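Local atomic coordinates of ParB domain protein nuclease (PDB entry 5K5D), a protein that probably takes part in archaeal DNA segregation as a ParB-N domain partition protein, possibly with nuclease activity. Residues K40-K45 with L66-K71; A114-I119 with R193-L198; L171-I176 with L198-P203. The protein carries 4 engineered substitutions. All coordinates share one frame; numbering follows the deposited sequence.

Contact 1: residues K40-K45 with L66-K71; sequences KSLREK and LDIMKK
Leu42 of helix 37-45 faces Ile68 and Met69 of helix 63-71, the latter residue being present as selenomethionine, and carries one side of the contact alone. It leaves its backbone toward the opposing helix, and with CG set anti to the carbonyl carbon (chi1 -65°) the isobutyl group continues outward. At CG the chain divides. CD1 makes the tighter approach, lying 3.6 Å from CG of Met69, and it also reaches CG2 of Ile68 at 4.2 Å. CD2 is 4.1 Å from both CG and SE of Met69. Both methyls therefore rest against the same side of the selenomethionine chain, CD1 on CG and CD2 against CG and SE alike, and the leucine side chain runs at about a right angle to those of both partners. Ile68 contributes through its branch methyl: CG1 lies anti to the carbonyl carbon (chi1 -58°), which leaves CG2 to meet Leu42. Every touching group is apolar and buried, and no hydrogen bond joins the two segments. Gln47 touches both Leu42 and Met69, while Leu38 and Glu39 of helix 37-45 extend the interface along Ile68. Away from the interface, NZ of Lys71 forms a 3.1 Å salt bridge to Asp67 OD2, its hydrogen bond taken on that oxygen's syn lone pair. That carboxylate is shared with Arg35, so two positive groups gather on one acid. Met69 also rests on Leu51 of strand 51-53, linking the helix pair to the mixed sheet. Two helices connected through the strands 51-53 and 59-61, packed by aliphatic side chains, form part of the alpha/beta fold of the ParB-like N-terminal domain.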
# COMPACT_ATOMS: atom_id res chain seq x y z
N LYS B 40 -19.53 16.54 -1.12
CA LYS B 40 -20.77 16.98 -1.75
C LYS B 40 -21.74 15.81 -1.86
O LYS B 40 -22.96 16.00 -1.78
CB LYS B 40 -20.51 17.57 -3.14
CG LYS B 40 -20.16 16.55 -4.19
CD LYS B 40 -21.06 16.69 -5.41
CE LYS B 40 -20.87 18.04 -6.08
NZ LYS B 40 -21.66 18.14 -7.34
N SER B 41 -21.20 14.61 -2.04
CA SER B 41 -22.01 13.40 -2.06
C SER B 41 -22.86 13.34 -0.81
O SER B 41 -24.08 13.15 -0.88
CB SER B 41 -21.11 12.16 -2.13
OG SER B 41 -20.12 12.30 -3.13
N LEU B 42 -22.22 13.52 0.34
CA LEU B 42 -22.91 13.50 1.63
C LEU B 42 -23.75 14.76 1.82
O LEU B 42 -24.75 14.75 2.55
CB LEU B 42 -21.90 13.35 2.77
CG LEU B 42 -21.14 12.02 2.82
CD1 LEU B 42 -19.96 12.11 3.79
CD2 LEU B 42 -22.07 10.88 3.20
N ARG B 43 -23.34 15.85 1.17
CA ARG B 43 -24.05 17.12 1.27
C ARG B 43 -25.41 17.02 0.59
O ARG B 43 -26.45 17.28 1.20
CB ARG B 43 -23.22 18.22 0.60
CG ARG B 43 -23.52 19.63 1.08
CD ARG B 43 -22.77 20.65 0.23
NE ARG B 43 -21.39 20.24 -0.04
CZ ARG B 43 -20.36 20.55 0.74
NH1 ARG B 43 -20.53 21.27 1.83
NH2 ARG B 43 -19.14 20.13 0.41
N GLU B 44 -25.40 16.64 -0.68
CA GLU B 44 -26.61 16.57 -1.49
C GLU B 44 -27.52 15.41 -1.10
O GLU B 44 -28.65 15.63 -0.65
CB GLU B 44 -26.24 16.41 -2.97
CG GLU B 44 -25.46 17.57 -3.56
CD GLU B 44 -25.23 17.42 -5.05
OE1 GLU B 44 -24.20 16.83 -5.44
OE2 GLU B 44 -26.09 17.88 -5.83
N LYS B 45 -27.04 14.19 -1.28
CA LYS B 45 -27.87 13.00 -1.14
C LYS B 45 -27.57 12.19 0.12
O LYS B 45 -27.92 11.02 0.20
CB LYS B 45 -27.74 12.12 -2.38
CG LYS B 45 -26.38 12.22 -3.05
CD LYS B 45 -26.37 11.47 -4.37
CE LYS B 45 -25.08 11.70 -5.12
NZ LYS B 45 -23.90 11.37 -4.28
N LEU B 66 -16.65 9.95 7.80
CA LEU B 66 -17.16 10.16 9.15
C LEU B 66 -16.86 11.58 9.63
O LEU B 66 -17.70 12.23 10.25
CB LEU B 66 -16.57 9.15 10.14
CG LEU B 66 -17.07 9.34 11.57
CD1 LEU B 66 -18.57 9.12 11.65
CD2 LEU B 66 -16.35 8.45 12.56
N ASP B 67 -15.65 12.05 9.34
CA ASP B 67 -15.24 13.39 9.76
C ASP B 67 -16.10 14.47 9.11
O ASP B 67 -16.53 15.42 9.77
CB ASP B 67 -13.76 13.62 9.43
CG ASP B 67 -13.27 14.98 9.90
OD1 ASP B 67 -12.96 15.12 11.10
OD2 ASP B 67 -13.21 15.91 9.07
N ILE B 68 -16.37 14.31 7.82
CA ILE B 68 -17.23 15.22 7.09
C ILE B 68 -18.64 15.25 7.70
O ILE B 68 -19.19 16.32 7.96
CB ILE B 68 -17.31 14.83 5.61
CG1 ILE B 68 -15.91 14.82 5.00
CG2 ILE B 68 -18.24 15.77 4.86
CD1 ILE B 68 -15.85 14.33 3.57
N MSE B 69 -19.20 14.07 7.94
CA MSE B 69 -20.55 13.96 8.47
C MSE B 69 -20.66 14.55 9.87
O MSE B 69 -21.70 15.11 10.24
CB MSE B 69 -20.99 12.49 8.50
CG MSE B 69 -21.21 11.88 7.13
SE MSE B 69 -21.97 10.10 7.27
CE MSE B 69 -20.44 9.19 8.06
N LYS B 70 -19.59 14.41 10.64
CA LYS B 70 -19.53 14.99 11.97
C LYS B 70 -19.65 16.51 11.86
O LYS B 70 -20.36 17.14 12.64
CB LYS B 70 -18.21 14.60 12.64
CG LYS B 70 -18.34 14.22 14.11
CD LYS B 70 -18.73 12.76 14.27
CE LYS B 70 -17.53 11.84 14.06
NZ LYS B 70 -16.58 11.87 15.21
N LYS B 71 -18.94 17.08 10.89
CA LYS B 71 -18.95 18.53 10.67
C LYS B 71 -20.22 19.03 9.99
O LYS B 71 -20.59 20.19 10.12
CB LYS B 71 -17.71 18.96 9.88
CG LYS B 71 -16.41 18.82 10.67
CD LYS B 71 -15.20 18.90 9.76
CE LYS B 71 -13.92 18.73 10.56
NZ LYS B 71 -12.71 18.88 9.70

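Contact 2: residues A114-I119 with R193-L198; sequences ALFQKI and RKMAIL
The 2.8 Å backbone hydrogen bond from Ile119 N to Leu115 O secures the helical turn that presents Phe116 and Gln117 to Met195. The meeting itself is apolar and depends on one methyl group, CE of the selenomethionine Met195. CE comes to 3.4 Å from CD2 of Phe116, approaching the ring obliquely. The same methyl lies 3.9 Å from CB of Phe116, so it sits at the root of the aromatic side chain and not at its far end. With CG of Phe116 anti to the backbone N (chi1 -153°) the ring runs across the approach of Met195, and its CD2 side is the part presented to CE, while bends at chi2 and chi3 bring the end of Met195 back onto it. Gln117 flanks the methyl with its backbone, its N being 4.4 Å from CE of Met195. The ring of Phe116 is stacked on Trp98 and also touches Leu180 and Leu187, while Gln117 leans on Tyr173 and Leu206. A salt bridge from Lys194 to Asp219 ties helix 189-201 to helix 218-230. Near the centre of the chain, helices 109-128 and 189-201 therefore meet through Met195, with helices 170-180 and 203-210 packed against them.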
# COMPACT_ATOMS: atom_id res chain seq x y z
N ALA B 114 1.18 2.13 -2.56
CA ALA B 114 1.64 2.38 -1.20
C ALA B 114 0.70 1.73 -0.19
O ALA B 114 1.14 1.20 0.83
CB ALA B 114 1.75 3.88 -0.94
N LEU B 115 -0.60 1.76 -0.49
CA LEU B 115 -1.57 1.08 0.35
C LEU B 115 -1.39 -0.43 0.24
O LEU B 115 -1.41 -1.15 1.24
CB LEU B 115 -3.00 1.47 -0.05
CG LEU B 115 -4.15 0.69 0.60
CD1 LEU B 115 -4.13 0.82 2.11
CD2 LEU B 115 -5.49 1.17 0.04
N PHE B 116 -1.19 -0.89 -0.98
CA PHE B 116 -1.03 -2.31 -1.25
C PHE B 116 0.12 -2.88 -0.42
O PHE B 116 -0.04 -3.91 0.23
CB PHE B 116 -0.76 -2.54 -2.74
CG PHE B 116 -1.19 -3.89 -3.22
CD1 PHE B 116 -1.93 -4.73 -2.39
CD2 PHE B 116 -0.87 -4.33 -4.49
CE1 PHE B 116 -2.33 -5.98 -2.83
CE2 PHE B 116 -1.27 -5.58 -4.94
CZ PHE B 116 -2.00 -6.40 -4.11
N GLN B 117 1.27 -2.21 -0.46
CA GLN B 117 2.41 -2.64 0.33
C GLN B 117 2.10 -2.60 1.83
O GLN B 117 2.44 -3.54 2.56
CB GLN B 117 3.64 -1.78 0.03
CG GLN B 117 4.83 -2.10 0.93
CD GLN B 117 6.03 -1.22 0.67
OE1 GLN B 117 6.19 -0.68 -0.42
NE2 GLN B 117 6.87 -1.06 1.68
N LYS B 118 1.47 -1.53 2.29
CA LYS B 118 1.14 -1.39 3.71
C LYS B 118 0.29 -2.57 4.15
O LYS B 118 0.47 -3.11 5.23
CB LYS B 118 0.38 -0.09 3.98
CG LYS B 118 1.25 1.14 4.07
CD LYS B 118 0.41 2.35 4.41
CE LYS B 118 1.18 3.64 4.20
NZ LYS B 118 0.33 4.83 4.46
N ILE B 119 -0.63 -2.96 3.28
CA ILE B 119 -1.49 -4.11 3.55
C ILE B 119 -0.70 -5.41 3.53
O ILE B 119 -0.71 -6.16 4.50
CB ILE B 119 -2.67 -4.17 2.55
CG1 ILE B 119 -3.57 -2.94 2.71
CG2 ILE B 119 -3.48 -5.44 2.76
CD1 ILE B 119 -4.23 -2.83 4.08
N ARG B 193 4.62 -8.68 -9.67
CA ARG B 193 5.89 -9.38 -9.62
C ARG B 193 7.03 -8.38 -9.54
O ARG B 193 7.99 -8.58 -8.80
CB ARG B 193 6.05 -10.29 -10.84
CG ARG B 193 7.26 -11.20 -10.76
CD ARG B 193 7.30 -12.17 -11.92
NE ARG B 193 8.58 -12.87 -11.96
CZ ARG B 193 9.66 -12.41 -12.58
NH1 ARG B 193 9.61 -11.25 -13.22
NH2 ARG B 193 10.78 -13.11 -12.57
N LYS B 194 6.91 -7.30 -10.31
CA LYS B 194 7.86 -6.21 -10.27
C LYS B 194 7.91 -5.61 -8.87
O LYS B 194 8.98 -5.39 -8.31
CB LYS B 194 7.47 -5.11 -11.26
CG LYS B 194 7.81 -5.42 -12.71
CD LYS B 194 7.22 -4.36 -13.63
CE LYS B 194 7.56 -4.64 -15.08
NZ LYS B 194 6.79 -3.76 -16.00
N MSE B 195 6.73 -5.36 -8.31
CA MSE B 195 6.64 -4.75 -6.99
C MSE B 195 7.23 -5.68 -5.94
O MSE B 195 7.95 -5.24 -5.05
CB MSE B 195 5.20 -4.39 -6.64
CG MSE B 195 5.10 -3.36 -5.52
SE MSE B 195 4.41 -4.07 -3.84
CE MSE B 195 2.51 -4.06 -4.29
N ALA B 196 6.92 -6.97 -6.06
CA ALA B 196 7.39 -7.96 -5.10
C ALA B 196 8.91 -8.07 -5.09
O ALA B 196 9.53 -8.11 -4.03
CB ALA B 196 6.75 -9.32 -5.37
N ILE B 197 9.50 -8.11 -6.28
CA ILE B 197 10.95 -8.17 -6.41
C ILE B 197 11.63 -6.93 -5.84
O ILE B 197 12.64 -7.02 -5.15
CB ILE B 197 11.38 -8.37 -7.87
CG1 ILE B 197 10.89 -9.73 -8.38
CG2 ILE B 197 12.90 -8.27 -8.00
CD1 ILE B 197 11.31 -10.04 -9.79
N LEU B 198 11.07 -5.76 -6.13
CA LEU B 198 11.62 -4.52 -5.61
C LEU B 198 11.45 -4.47 -4.10
O LEU B 198 12.35 -4.05 -3.38
CB LEU B 198 10.95 -3.30 -6.26
CG LEU B 198 11.06 -3.14 -7.77
CD1 LEU B 198 10.43 -1.83 -8.21
CD2 LEU B 198 12.51 -3.22 -8.22

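Contact 3: residues L171-I176 with L198-P203; sequences LEYERI and LRINTP
Where helix 189-201 nears its C-terminal end, Arg199 and Ile200 pack against Tyr173 of helix 170-180, joining two consecutive helices of the helical part of the chain. The aliphatic stem of Arg199 lies over one face of the tyrosine ring. Its CD is 3.9 Å from the centroid of the Tyr173 ring and 22° off the normal, a CH-pi contact displaced toward the hydroxyl end, as the 3.6 Å distance from Arg199 CD to Tyr173 CZ confirms. The bend of the arginine at chi2 (-87°) lays its CG-CD bond across this hydroxyl end, and the two side chains cross at about a right angle. Its guanidinium does not stack: the two planes are 81° apart, and the phenol oxygen lies at the guanidinium edge, with Tyr173 OH 3.8 Å from Arg199 NE, without a hydrogen bond between them. Ile200 approaches from the same side of the ring but at its root, CD1 lying 3.8 Å from CB of Tyr173. The polar ends converge on Asp121 of helix 109-128, which takes a hydrogen bond from Tyr173 OH on OD1 and a salt bridge from Arg199 NH2 on OD2. Replacing Tyr173 with an alanine would probably leave the Arg199 stem without the ring beneath it, open a gap beside Ile200 and deprive Asp121 OD1 of its phenol partner. One carboxylate serves both residues, and the charge of a buried arginine is probably balanced by Asp121 while its methylenes are sheltered against an aromatic face.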
# COMPACT_ATOMS: atom_id res chain seq x y z
N LEU B 171 8.94 -14.49 -3.27
CA LEU B 171 7.92 -15.40 -3.76
C LEU B 171 6.69 -15.38 -2.85
O LEU B 171 5.57 -15.18 -3.31
CB LEU B 171 8.46 -16.82 -3.87
CG LEU B 171 7.52 -17.83 -4.51
CD1 LEU B 171 7.14 -17.39 -5.92
CD2 LEU B 171 8.15 -19.21 -4.52
N GLU B 172 6.92 -15.58 -1.56
CA GLU B 172 5.83 -15.59 -0.59
C GLU B 172 5.09 -14.26 -0.63
O GLU B 172 3.86 -14.23 -0.67
CB GLU B 172 6.38 -15.85 0.82
CG GLU B 172 7.30 -17.06 0.90
CD GLU B 172 8.00 -17.18 2.24
OE1 GLU B 172 8.97 -16.43 2.48
OE2 GLU B 172 7.58 -18.02 3.06
N TYR B 173 5.85 -13.16 -0.64
CA TYR B 173 5.27 -11.82 -0.72
C TYR B 173 4.41 -11.66 -1.97
O TYR B 173 3.32 -11.09 -1.92
CB TYR B 173 6.36 -10.75 -0.69
CG TYR B 173 5.83 -9.36 -0.39
CD1 TYR B 173 5.53 -8.47 -1.42
CD2 TYR B 173 5.64 -8.94 0.92
CE1 TYR B 173 5.05 -7.20 -1.15
CE2 TYR B 173 5.15 -7.67 1.20
CZ TYR B 173 4.86 -6.81 0.17
OH TYR B 173 4.39 -5.55 0.46
N GLU B 174 4.91 -12.15 -3.10
CA GLU B 174 4.17 -12.06 -4.35
C GLU B 174 2.88 -12.87 -4.30
O GLU B 174 1.85 -12.44 -4.83
CB GLU B 174 5.04 -12.54 -5.52
CG GLU B 174 4.35 -12.47 -6.86
CD GLU B 174 5.19 -13.06 -7.98
OE1 GLU B 174 4.64 -13.82 -8.80
OE2 GLU B 174 6.40 -12.76 -8.02
N ARG B 175 2.93 -14.05 -3.69
CA ARG B 175 1.76 -14.90 -3.59
C ARG B 175 0.71 -14.20 -2.73
O ARG B 175 -0.49 -14.31 -2.99
CB ARG B 175 2.11 -16.27 -3.01
CG ARG B 175 1.70 -16.46 -1.56
CD ARG B 175 2.11 -17.83 -1.03
NE ARG B 175 3.53 -18.10 -1.25
CZ ARG B 175 4.30 -18.79 -0.42
NH1 ARG B 175 3.79 -19.28 0.70
NH2 ARG B 175 5.58 -18.98 -0.71
N ILE B 176 1.18 -13.49 -1.72
CA ILE B 176 0.30 -12.73 -0.85
C ILE B 176 -0.42 -11.64 -1.64
O ILE B 176 -1.62 -11.43 -1.45
CB ILE B 176 1.08 -12.10 0.32
CG1 ILE B 176 1.54 -13.19 1.28
CG2 ILE B 176 0.23 -11.07 1.03
CD1 ILE B 176 2.11 -12.67 2.58
N LEU B 198 11.07 -5.76 -6.13
CA LEU B 198 11.62 -4.52 -5.61
C LEU B 198 11.45 -4.47 -4.10
O LEU B 198 12.35 -4.05 -3.38
CB LEU B 198 10.95 -3.30 -6.26
CG LEU B 198 11.06 -3.14 -7.77
CD1 LEU B 198 10.43 -1.83 -8.21
CD2 LEU B 198 12.51 -3.22 -8.22
N ARG B 199 10.28 -4.90 -3.62
CA ARG B 199 9.97 -4.80 -2.21
C ARG B 199 10.95 -5.60 -1.36
O ARG B 199 11.31 -5.19 -0.25
CB ARG B 199 8.54 -5.27 -1.94
CG ARG B 199 7.92 -4.68 -0.69
CD ARG B 199 8.25 -5.51 0.53
NE ARG B 199 7.93 -4.81 1.76
CZ ARG B 199 8.84 -4.20 2.53
NH1 ARG B 199 10.12 -4.22 2.18
NH2 ARG B 199 8.46 -3.58 3.64
N ILE B 200 11.40 -6.73 -1.90
CA ILE B 200 12.28 -7.63 -1.17
C ILE B 200 13.76 -7.37 -1.44
O ILE B 200 14.58 -7.35 -0.51
CB ILE B 200 11.95 -9.11 -1.48
CG1 ILE B 200 10.87 -9.61 -0.51
CG2 ILE B 200 13.20 -9.97 -1.39
CD1 ILE B 200 9.59 -8.80 -0.54
N ASN B 201 14.11 -7.16 -2.70
CA ASN B 201 15.50 -6.96 -3.08
C ASN B 201 15.99 -5.54 -2.86
O ASN B 201 17.13 -5.32 -2.46
CB ASN B 201 15.74 -7.39 -4.53
CG ASN B 201 15.62 -8.89 -4.72
OD1 ASN B 201 16.60 -9.62 -4.59
ND2 ASN B 201 14.42 -9.37 -5.02
N THR B 202 15.11 -4.57 -3.10
CA THR B 202 15.51 -3.17 -3.10
C THR B 202 14.44 -2.23 -2.51
O THR B 202 13.86 -1.41 -3.21
CB THR B 202 15.89 -2.72 -4.52
OG1 THR B 202 16.38 -1.37 -4.50
CG2 THR B 202 14.68 -2.81 -5.45
N PRO B 203 14.19 -2.36 -1.19
CA PRO B 203 13.18 -1.57 -0.47
C PRO B 203 13.38 -0.06 -0.63
O PRO B 203 12.41 0.67 -0.81
CB PRO B 203 13.41 -1.97 0.99
CG PRO B 203 14.06 -3.30 0.93
CD PRO B 203 14.91 -3.29 -0.31

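From the N terminus, contact 1 comes first, closing a short loop that holds strands 51-53 and 59-61 within the ParB-like N-terminal domain. It is complete before helix 109-128 begins, and its centre is about 32 Å from that of contact 2. Contact 2 then spans a much longer excursion, from helix 109-128 to helix 189-201, while contact 3 starts inside that excursion on helix 170-180 and ends beyond it, so the two cross. Both use helix 189-201, share Leu198 and lie with their centres about 7 Å apart. Together they bind three helices, whereas contact 1 stands apart, on the other side of the chain's centre from contact 3.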